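Local coordinates for argonaute protein (Marinitoga piezophila, PDB 5I4A) that cuts single-stranded target DNA, and also targets RNA, using a short 5'-hydroxyl guide RNA to recognise the complementary strand, at residues D555-W560 and L577-V582; Y572-L577 and Y614-L619. All blocks are in the same frame, centred on the assembly; numbering follows the deposited sequence.

Interaction 1 of 2, residues D555-W560 and L577-V582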
loop_
_atom_site.group_PDB
_atom_site.type_symbol
_atom_site.label_atom_id
_atom_site.label_comp_id
_atom_site.label_asym_id
_atom_site.label_seq_id
_atom_site.Cartn_x
_atom_site.Cartn_y
_atom_site.Cartn_z
ATOM N N ASP A 555 3.452 21.650 -3.402
ATOM C CA ASP A 555 2.936 21.826 -4.749
ATOM C C ASP A 555 2.098 20.616 -5.152
ATOM O O ASP A 555 2.209 19.529 -4.576
ATOM C CB ASP A 555 4.081 22.021 -5.742
ATOM C CG ASP A 555 4.893 23.268 -5.460
ATOM O OD1 ASP A 555 4.295 24.288 -5.061
ATOM O OD2 ASP A 555 6.128 23.227 -5.639
ATOM N N ASP A 556 1.251 20.814 -6.160
ATOM C CA ASP A 556 0.411 19.743 -6.687
ATOM C C ASP A 556 1.212 18.952 -7.714
ATOM O O ASP A 556 1.568 19.478 -8.775
ATOM C CB ASP A 556 -0.867 20.297 -7.309
ATOM C CG ASP A 556 -1.727 19.212 -7.928
ATOM O OD1 ASP A 556 -1.776 18.101 -7.362
ATOM O OD2 ASP A 556 -2.346 19.464 -8.982
ATOM N N LEU A 557 1.489 17.689 -7.402
ATOM C CA LEU A 557 2.234 16.803 -8.283
ATOM C C LEU A 557 1.383 15.649 -8.799
ATOM O O LEU A 557 1.922 14.722 -9.412
ATOM C CB LEU A 557 3.468 16.262 -7.556
ATOM C CG LEU A 557 4.408 17.326 -6.985
ATOM C CD1 LEU A 557 5.413 16.700 -6.035
ATOM C CD2 LEU A 557 5.115 18.059 -8.107
ATOM N N LYS A 558 0.073 15.681 -8.563
ATOM C CA LYS A 558 -0.787 14.587 -8.992
ATOM C C LYS A 558 -0.754 14.449 -10.509
ATOM O O LYS A 558 -0.847 15.441 -11.239
ATOM C CB LYS A 558 -2.220 14.810 -8.507
ATOM C CG LYS A 558 -2.360 14.944 -6.995
ATOM C CD LYS A 558 -3.717 14.431 -6.533
ATOM C CE LYS A 558 -4.068 14.933 -5.141
ATOM N NZ LYS A 558 -4.533 16.348 -5.171
ATOM N N GLU A 559 -0.605 13.206 -10.971
ATOM C CA GLU A 559 -0.475 12.816 -12.374
ATOM C C GLU A 559 0.850 13.251 -12.989
ATOM O O GLU A 559 1.002 13.204 -14.215
ATOM C CB GLU A 559 -1.643 13.339 -13.221
ATOM C CG GLU A 559 -3.005 12.883 -12.707
ATOM C CD GLU A 559 -4.157 13.396 -13.548
ATOM O OE1 GLU A 559 -4.921 14.255 -13.059
ATOM O OE2 GLU A 559 -4.294 12.941 -14.702
ATOM N N TRP A 560 1.820 13.657 -12.174
ATOM C CA TRP A 560 3.147 14.022 -12.644
ATOM C C TRP A 560 4.150 12.921 -12.327
ATOM O O TRP A 560 4.049 12.238 -11.305
ATOM C CB TRP A 560 3.615 15.333 -12.007
ATOM C CG TRP A 560 3.007 16.542 -12.623
ATOM C CD1 TRP A 560 1.825 17.135 -12.284
ATOM C CD2 TRP A 560 3.551 17.315 -13.698
ATOM N NE1 TRP A 560 1.601 18.231 -13.082
ATOM C CE2 TRP A 560 2.647 18.363 -13.958
ATOM C CE3 TRP A 560 4.716 17.223 -14.465
ATOM C CZ2 TRP A 560 2.871 19.311 -14.953
ATOM C CZ3 TRP A 560 4.937 18.165 -15.453
ATOM C CH2 TRP A 560 4.020 19.195 -15.688
ATOM N N LEU A 577 -7.911 11.914 -2.694
ATOM C CA LEU A 577 -7.429 11.964 -1.324
ATOM C C LEU A 577 -6.134 12.779 -1.269
ATOM O O LEU A 577 -5.862 13.599 -2.153
ATOM C CB LEU A 577 -7.227 10.543 -0.779
ATOM C CG LEU A 577 -8.409 9.597 -0.561
ATOM C CD1 LEU A 577 -8.806 8.907 -1.851
ATOM C CD2 LEU A 577 -8.063 8.569 0.507
ATOM N N ASN A 578 -5.323 12.544 -0.241
ATOM C CA ASN A 578 -4.064 13.258 -0.095
ATOM C C ASN A 578 -3.067 12.826 -1.163
ATOM O O ASN A 578 -3.081 11.690 -1.642
ATOM C CB ASN A 578 -3.471 13.021 1.293
ATOM C CG ASN A 578 -4.269 13.692 2.387
ATOM O OD1 ASN A 578 -4.570 14.883 2.307
ATOM N ND2 ASN A 578 -4.631 12.929 3.412
ATOM N N GLN A 579 -2.192 13.758 -1.529
ATOM C CA GLN A 579 -1.166 13.512 -2.536
ATOM C C GLN A 579 -0.138 12.528 -1.988
ATOM O O GLN A 579 0.580 12.837 -1.032
ATOM C CB GLN A 579 -0.519 14.836 -2.924
ATOM C CG GLN A 579 0.549 14.756 -3.988
ATOM C CD GLN A 579 1.037 16.133 -4.392
ATOM O OE1 GLN A 579 0.629 16.668 -5.423
ATOM N NE2 GLN A 579 1.904 16.719 -3.574
ATOM N N LYS A 580 -0.067 11.339 -2.585
ATOM C CA LYS A 580 0.882 10.312 -2.180
ATOM C C LYS A 580 1.685 9.863 -3.390
ATOM O O LYS A 580 1.153 9.767 -4.499
ATOM C CB LYS A 580 0.179 9.102 -1.547
ATOM C CG LYS A 580 -0.566 9.410 -0.259
ATOM C CD LYS A 580 -0.594 8.201 0.667
ATOM C CE LYS A 580 -1.063 6.949 -0.059
ATOM N NZ LYS A 580 -1.126 5.768 0.848
ATOM N N GLY A 581 2.966 9.583 -3.169
ATOM C CA GLY A 581 3.867 9.228 -4.239
ATOM C C GLY A 581 4.159 7.743 -4.310
ATOM O O GLY A 581 3.987 7.003 -3.344
ATOM N N VAL A 582 4.615 7.317 -5.484
ATOM C CA VAL A 582 5.047 5.946 -5.725
ATOM C C VAL A 582 6.427 6.001 -6.359
ATOM O O VAL A 582 6.583 6.531 -7.467
ATOM C CB VAL A 582 4.067 5.175 -6.626
ATOM C CG1 VAL A 582 4.624 3.803 -6.944
ATOM C CG2 VAL A 582 2.707 5.057 -5.959
#

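Interaction 2 of 2, residues Y572-L577 and Y614-L619. With nucleotides of chain B.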
loop_
_atom_site.group_PDB
_atom_site.type_symbol
_atom_site.label_atom_id
_atom_site.label_comp_id
_atom_site.label_asym_id
_atom_site.label_seq_id
_atom_site.Cartn_x
_atom_site.Cartn_y
_atom_site.Cartn_z
ATOM N N TYR A 572 3.032 10.433 -8.998
ATOM C CA TYR A 572 1.952 10.714 -8.056
ATOM C C TYR A 572 0.639 10.465 -8.782
ATOM O O TYR A 572 0.194 11.317 -9.572
ATOM C CB TYR A 572 2.034 12.150 -7.539
ATOM C CG TYR A 572 3.289 12.428 -6.734
ATOM C CD1 TYR A 572 4.506 12.659 -7.363
ATOM C CD2 TYR A 572 3.255 12.458 -5.344
ATOM C CE1 TYR A 572 5.653 12.908 -6.634
ATOM C CE2 TYR A 572 4.396 12.705 -4.605
ATOM C CZ TYR A 572 5.594 12.931 -5.256
ATOM O OH TYR A 572 6.737 13.180 -4.530
ATOM N N PRO A 573 -0.003 9.320 -8.569
ATOM C CA PRO A 573 -1.204 8.992 -9.342
ATOM C C PRO A 573 -2.376 9.880 -8.959
ATOM O O PRO A 573 -2.434 10.450 -7.867
ATOM C CB PRO A 573 -1.474 7.529 -8.973
ATOM C CG PRO A 573 -0.879 7.383 -7.604
ATOM C CD PRO A 573 0.329 8.277 -7.582
ATOM N N LYS A 574 -3.322 9.995 -9.891
ATOM C CA LYS A 574 -4.509 10.801 -9.641
ATOM C C LYS A 574 -5.296 10.225 -8.472
ATOM O O LYS A 574 -5.513 9.012 -8.381
ATOM C CB LYS A 574 -5.390 10.871 -10.888
ATOM C CG LYS A 574 -6.612 11.763 -10.708
ATOM C CD LYS A 574 -7.296 12.087 -12.030
ATOM C CE LYS A 574 -8.226 10.970 -12.482
ATOM N NZ LYS A 574 -7.491 9.724 -12.838
ATOM N N THR A 575 -5.713 11.105 -7.567
ATOM C CA THR A 575 -6.402 10.695 -6.353
ATOM C C THR A 575 -7.215 11.875 -5.842
ATOM O O THR A 575 -6.768 13.023 -5.921
ATOM C CB THR A 575 -5.404 10.224 -5.283
ATOM O OG1 THR A 575 -4.542 9.218 -5.828
ATOM C CG2 THR A 575 -6.126 9.643 -4.093
ATOM N N PHE A 576 -8.414 11.593 -5.339
ATOM C CA PHE A 576 -9.210 12.602 -4.655
ATOM C C PHE A 576 -8.891 12.681 -3.166
ATOM O O PHE A 576 -9.539 13.446 -2.447
ATOM C CB PHE A 576 -10.710 12.339 -4.861
ATOM C CG PHE A 576 -11.154 10.962 -4.448
ATOM C CD1 PHE A 576 -11.108 9.907 -5.345
ATOM C CD2 PHE A 576 -11.630 10.726 -3.168
ATOM C CE1 PHE A 576 -11.519 8.641 -4.971
ATOM C CE2 PHE A 576 -12.045 9.461 -2.788
ATOM C CZ PHE A 576 -11.983 8.417 -3.691
ATOM N N LEU A 577 -7.911 11.914 -2.694
ATOM C CA LEU A 577 -7.429 11.964 -1.324
ATOM C C LEU A 577 -6.134 12.779 -1.269
ATOM O O LEU A 577 -5.862 13.599 -2.153
ATOM C CB LEU A 577 -7.227 10.543 -0.779
ATOM C CG LEU A 577 -8.409 9.597 -0.561
ATOM C CD1 LEU A 577 -8.806 8.907 -1.851
ATOM C CD2 LEU A 577 -8.063 8.569 0.507
ATOM N N TYR A 614 -14.834 5.503 -12.163
ATOM C CA TYR A 614 -14.834 6.698 -11.332
ATOM C C TYR A 614 -13.650 6.770 -10.374
ATOM O O TYR A 614 -13.488 7.785 -9.692
ATOM C CB TYR A 614 -16.152 6.783 -10.553
ATOM C CG TYR A 614 -17.366 6.775 -11.460
ATOM C CD1 TYR A 614 -17.648 7.858 -12.281
ATOM C CD2 TYR A 614 -18.219 5.679 -11.508
ATOM C CE1 TYR A 614 -18.749 7.856 -13.121
ATOM C CE2 TYR A 614 -19.323 5.669 -12.344
ATOM C CZ TYR A 614 -19.582 6.760 -13.147
ATOM O OH TYR A 614 -20.680 6.751 -13.980
ATOM N N THR A 615 -12.832 5.720 -10.295
ATOM C CA THR A 615 -11.571 5.750 -9.566
ATOM C C THR A 615 -10.524 5.020 -10.391
ATOM O O THR A 615 -10.848 4.213 -11.263
ATOM C CB THR A 615 -11.663 5.099 -8.173
ATOM O OG1 THR A 615 -11.854 3.685 -8.315
ATOM C CG2 THR A 615 -12.810 5.691 -7.354
ATOM N N ASN A 616 -9.254 5.296 -10.104
ATOM C CA ASN A 616 -8.164 4.637 -10.806
ATOM C C ASN A 616 -7.201 4.005 -9.812
ATOM O O ASN A 616 -7.095 4.426 -8.657
ATOM C CB ASN A 616 -7.410 5.606 -11.728
ATOM C CG ASN A 616 -6.972 6.868 -11.017
ATOM O OD1 ASN A 616 -7.606 7.915 -11.144
ATOM N ND2 ASN A 616 -5.885 6.777 -10.262
ATOM N N TYR A 617 -6.491 2.987 -10.285
ATOM C CA TYR A 617 -5.497 2.312 -9.468
ATOM C C TYR A 617 -4.295 3.218 -9.223
ATOM O O TYR A 617 -3.982 4.105 -10.022
ATOM C CB TYR A 617 -5.051 1.018 -10.145
ATOM C CG TYR A 617 -6.146 -0.022 -10.241
ATOM C CD1 TYR A 617 -6.952 -0.308 -9.148
ATOM C CD2 TYR A 617 -6.381 -0.710 -11.425
ATOM C CE1 TYR A 617 -7.957 -1.256 -9.227
ATOM C CE2 TYR A 617 -7.385 -1.660 -11.513
ATOM C CZ TYR A 617 -8.170 -1.931 -10.410
ATOM O OH TYR A 617 -9.169 -2.873 -10.487
ATOM N N LYS A 618 -3.618 2.985 -8.100
ATOM C CA LYS A 618 -2.426 3.741 -7.735
ATOM C C LYS A 618 -1.133 3.029 -8.099
ATOM O O LYS A 618 -0.148 3.691 -8.442
ATOM C CB LYS A 618 -2.434 4.040 -6.232
ATOM C CG LYS A 618 -3.511 5.027 -5.819
ATOM C CD LYS A 618 -3.967 4.803 -4.390
ATOM C CE LYS A 618 -5.116 5.738 -4.048
ATOM N NZ LYS A 618 -5.944 5.231 -2.918
ATOM N N LEU A 619 -1.122 1.708 -8.050
ATOM C CA LEU A 619 0.029 0.889 -8.378
ATOM C C LEU A 619 -0.152 0.246 -9.747
ATOM O O LEU A 619 -1.278 0.115 -10.237
ATOM C CB LEU A 619 0.223 -0.202 -7.318
ATOM C CG LEU A 619 0.482 0.331 -5.907
ATOM C CD1 LEU A 619 0.438 -0.787 -4.876
ATOM C CD2 LEU A 619 1.814 1.058 -5.861
ATOM P P U B 3 -16.640 -3.423 -5.799
ATOM O OP1 U B 3 -15.808 -4.575 -6.229
ATOM O OP2 U B 3 -16.830 -3.164 -4.353
ATOM O "O5'" U B 3 -16.022 -2.114 -6.452
ATOM C "C5'" U B 3 -15.186 -1.258 -5.698
ATOM C "C4'" U B 3 -14.955 0.048 -6.409
ATOM O "O4'" U B 3 -16.148 0.873 -6.332
ATOM C "C3'" U B 3 -13.857 0.914 -5.821
ATOM O "O3'" U B 3 -12.576 0.543 -6.293
ATOM C "C2'" U B 3 -14.266 2.317 -6.238
ATOM O "O2'" U B 3 -13.894 2.565 -7.582
ATOM C "C1'" U B 3 -15.790 2.227 -6.158
ATOM N N1 U B 3 -16.293 2.669 -4.839
ATOM C C2 U B 3 -16.201 4.011 -4.510
ATOM O O2 U B 3 -15.733 4.860 -5.250
ATOM N N3 U B 3 -16.683 4.330 -3.265
ATOM C C4 U B 3 -17.234 3.471 -2.342
ATOM O O4 U B 3 -17.627 3.916 -1.262
ATOM C C5 U B 3 -17.294 2.103 -2.754
ATOM C C6 U B 3 -16.831 1.761 -3.960
ATOM P P A B 4 -11.439 0.087 -5.261
ATOM O OP1 A B 4 -10.169 -0.044 -6.021
ATOM O OP2 A B 4 -11.969 -1.068 -4.492
ATOM O "O5'" A B 4 -11.293 1.332 -4.279
ATOM C "C5'" A B 4 -10.931 2.610 -4.780
ATOM C "C4'" A B 4 -11.201 3.699 -3.775
ATOM O "O4'" A B 4 -12.625 3.796 -3.510
ATOM C "C3'" A B 4 -10.593 3.512 -2.395
ATOM O "O3'" A B 4 -9.214 3.833 -2.343
ATOM C "C2'" A B 4 -11.462 4.418 -1.535
ATOM O "O2'" A B 4 -11.080 5.776 -1.688
ATOM C "C1'" A B 4 -12.834 4.223 -2.178
ATOM N N9 A B 4 -13.632 3.211 -1.464
ATOM C C8 A B 4 -13.799 1.885 -1.778
ATOM N N7 A B 4 -14.576 1.242 -0.939
ATOM C C5 A B 4 -14.941 2.208 -0.009
ATOM C C6 A B 4 -15.750 2.157 1.139
ATOM N N6 A B 4 -16.371 1.050 1.557
ATOM N N1 A B 4 -15.908 3.296 1.851
ATOM C C2 A B 4 -15.289 4.407 1.429
ATOM N N3 A B 4 -14.500 4.576 0.368
ATOM C C4 A B 4 -14.362 3.425 -0.316
ATOM P P C B 5 -8.235 3.054 -1.333
ATOM O OP1 C B 5 -6.850 3.531 -1.572
ATOM O OP2 C B 5 -8.528 1.602 -1.428
ATOM O "O5'" C B 5 -8.689 3.553 0.113
ATOM C "C5'" C B 5 -8.675 4.934 0.456
ATOM C "C4'" C B 5 -9.537 5.209 1.664
ATOM O "O4'" C B 5 -10.866 4.686 1.442
ATOM C "C3'" C B 5 -9.076 4.561 2.959
ATOM O "O3'" C B 5 -8.137 5.380 3.634
ATOM C "C2'" C B 5 -10.369 4.371 3.754
ATOM O "O2'" C B 5 -10.668 5.530 4.518
ATOM C "C1'" C B 5 -11.422 4.225 2.649
ATOM N N1 C B 5 -11.910 2.839 2.453
ATOM C C2 C B 5 -12.866 2.317 3.332
ATOM O O2 C B 5 -13.261 3.014 4.278
ATOM N N3 C B 5 -13.331 1.059 3.138
ATOM C C4 C B 5 -12.888 0.332 2.111
ATOM N N4 C B 5 -13.377 -0.904 1.963
ATOM C C5 C B 5 -11.926 0.841 1.193
ATOM C C6 C B 5 -11.475 2.087 1.396
#

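Interaction 1 of 2, residues D555-W560 and L577-V582
Gln579 NE2 is the best-held polar atom, gripped by two hydrogen bonds: one runs to Asp555 O, the other to a partner outside these two segments. The bond to Asp555 O measures 3.0 Å from NE2 and lies nearly along the C=O axis, with the acceptor close to the amide plane. At the other tip of the amide, Gln579 OE1 takes the backbone N-H of Leu557 in a very short bond, 2.4 Å from Leu557 N and almost straight at 170°, although the donor stands above the carbonyl plane. The side-chain amide thus bridges a backbone acceptor and a backbone donor two residues apart, and the two bonds together identify its NE2 and OE1 ends and fix its rotation. CG lies anti to the backbone N (chi1 -179°) and the chain is extended beyond it, which carries the amide straight across to the 555-560 loop.

Beside this grip, the carboxylate of Asp556 lies almost parallel to the amide, their planes 6° apart. Its OD1 is 3.4 Å from Gln579 OE1, two acceptors side by side without a bond. Asp556 OD1 accepts from Lys558 N at 3.3 Å, from above the carboxylate plane, and has a long salt bridge with Lys558 NZ. Lys558 lays its aliphatic chain across Gln579, with its CG 4.2 Å from Gln579 CG, and brings its CE to 3.7 Å from Leu577 O.

Asn552 ND2 bonds Gln579 O, so the neighbouring backbone is held as well. An Asx turn at Asp556 runs into a type II beta turn, closed by Trp560 N to Leu557 O at 3.0 Å, and the glutamine amide holds the backbone where these overlapping turns begin, on the way into strand 560-565 of the RNase H-like PIWI domain.

Interaction 2 of 2, residues Y572-L577 and Y614-L619
Two connecting loops of the PIWI domain, which has an RNase H fold, meet here beside the guide RNA, and the side chain of Lys574 curls round the amide oxygen of Asn616. Starting near the backbone, Lys574 CB lies 3.7 Å from Asn616 OD1 and CG only slightly farther. With CG anti to the backbone N, the chain then bends at both chi3 (82°) and chi4 (-67°), which brings CE back to the same oxygen. At the tip, Lys574 NZ donates to Asn616 OD1 in a very short bond, NZ to OD1 2.5 Å, from above the carbonyl plane. Arg607 brings a like charge close to NZ, one that the Asn616 carbonyl oxygen may partly offset.

The other end of the amide completes the grip. Asn616 ND2 gives one N-H to Lys574 O at 2.9 Å, in the carbonyl plane and on a lone pair, and the other to Tyr617 O in a straight but longer bond. Asn616 CG sits in the crowded position between backbone N and carbonyl carbon (chi1 52°), and these bonds fix its amide in rotation. Lys574 O also accepts from Thr575 OG1, which reaches it from above the carbonyl plane.

Next to these polar bonds, Pro573 CG packs 3.9 Å from Lys618 CB, the two side chains crossing at about a right angle. The extended Lys618 chain runs on past Thr575 to the RNA backbone; its side chain is about 9 Å from that of Asn627, inferred to bind a catalytic metal.

Phe576 meets Thr615 CG2 with its ring edge, while Leu577 CD1 lies over one ring face. Phe576 CZ approaches O2' of A4 of chain B to 3.4 Å. Thr615 OG1 is hydrogen-bonded to U3 O2' of chain B, only 2.4 Å away.

Coming from strand 539-546, the chain first passes through 555-560, then forms strands 560-565 and 568-571 and returns through 572-577 and 577-582. Interaction 1 closes this loop of 16 intervening residues, across the base of the hairpin. After strand 582-589 and helix 595-605 the chain reaches 614-619, where interaction 2 closes a longer loop of 36 residues ahead of helix 621-631. The segments alternate, so the two contacts cross rather than nest, and they share Leu577. Glu559 N and Tyr572 O, 2.5 Å apart, probably form a hydrogen bond linking the two contacts. Interaction 1 joins both ends of the hairpin beside edge strand 264-266; interaction 2 ties the outgoing loop to the interhelical connection.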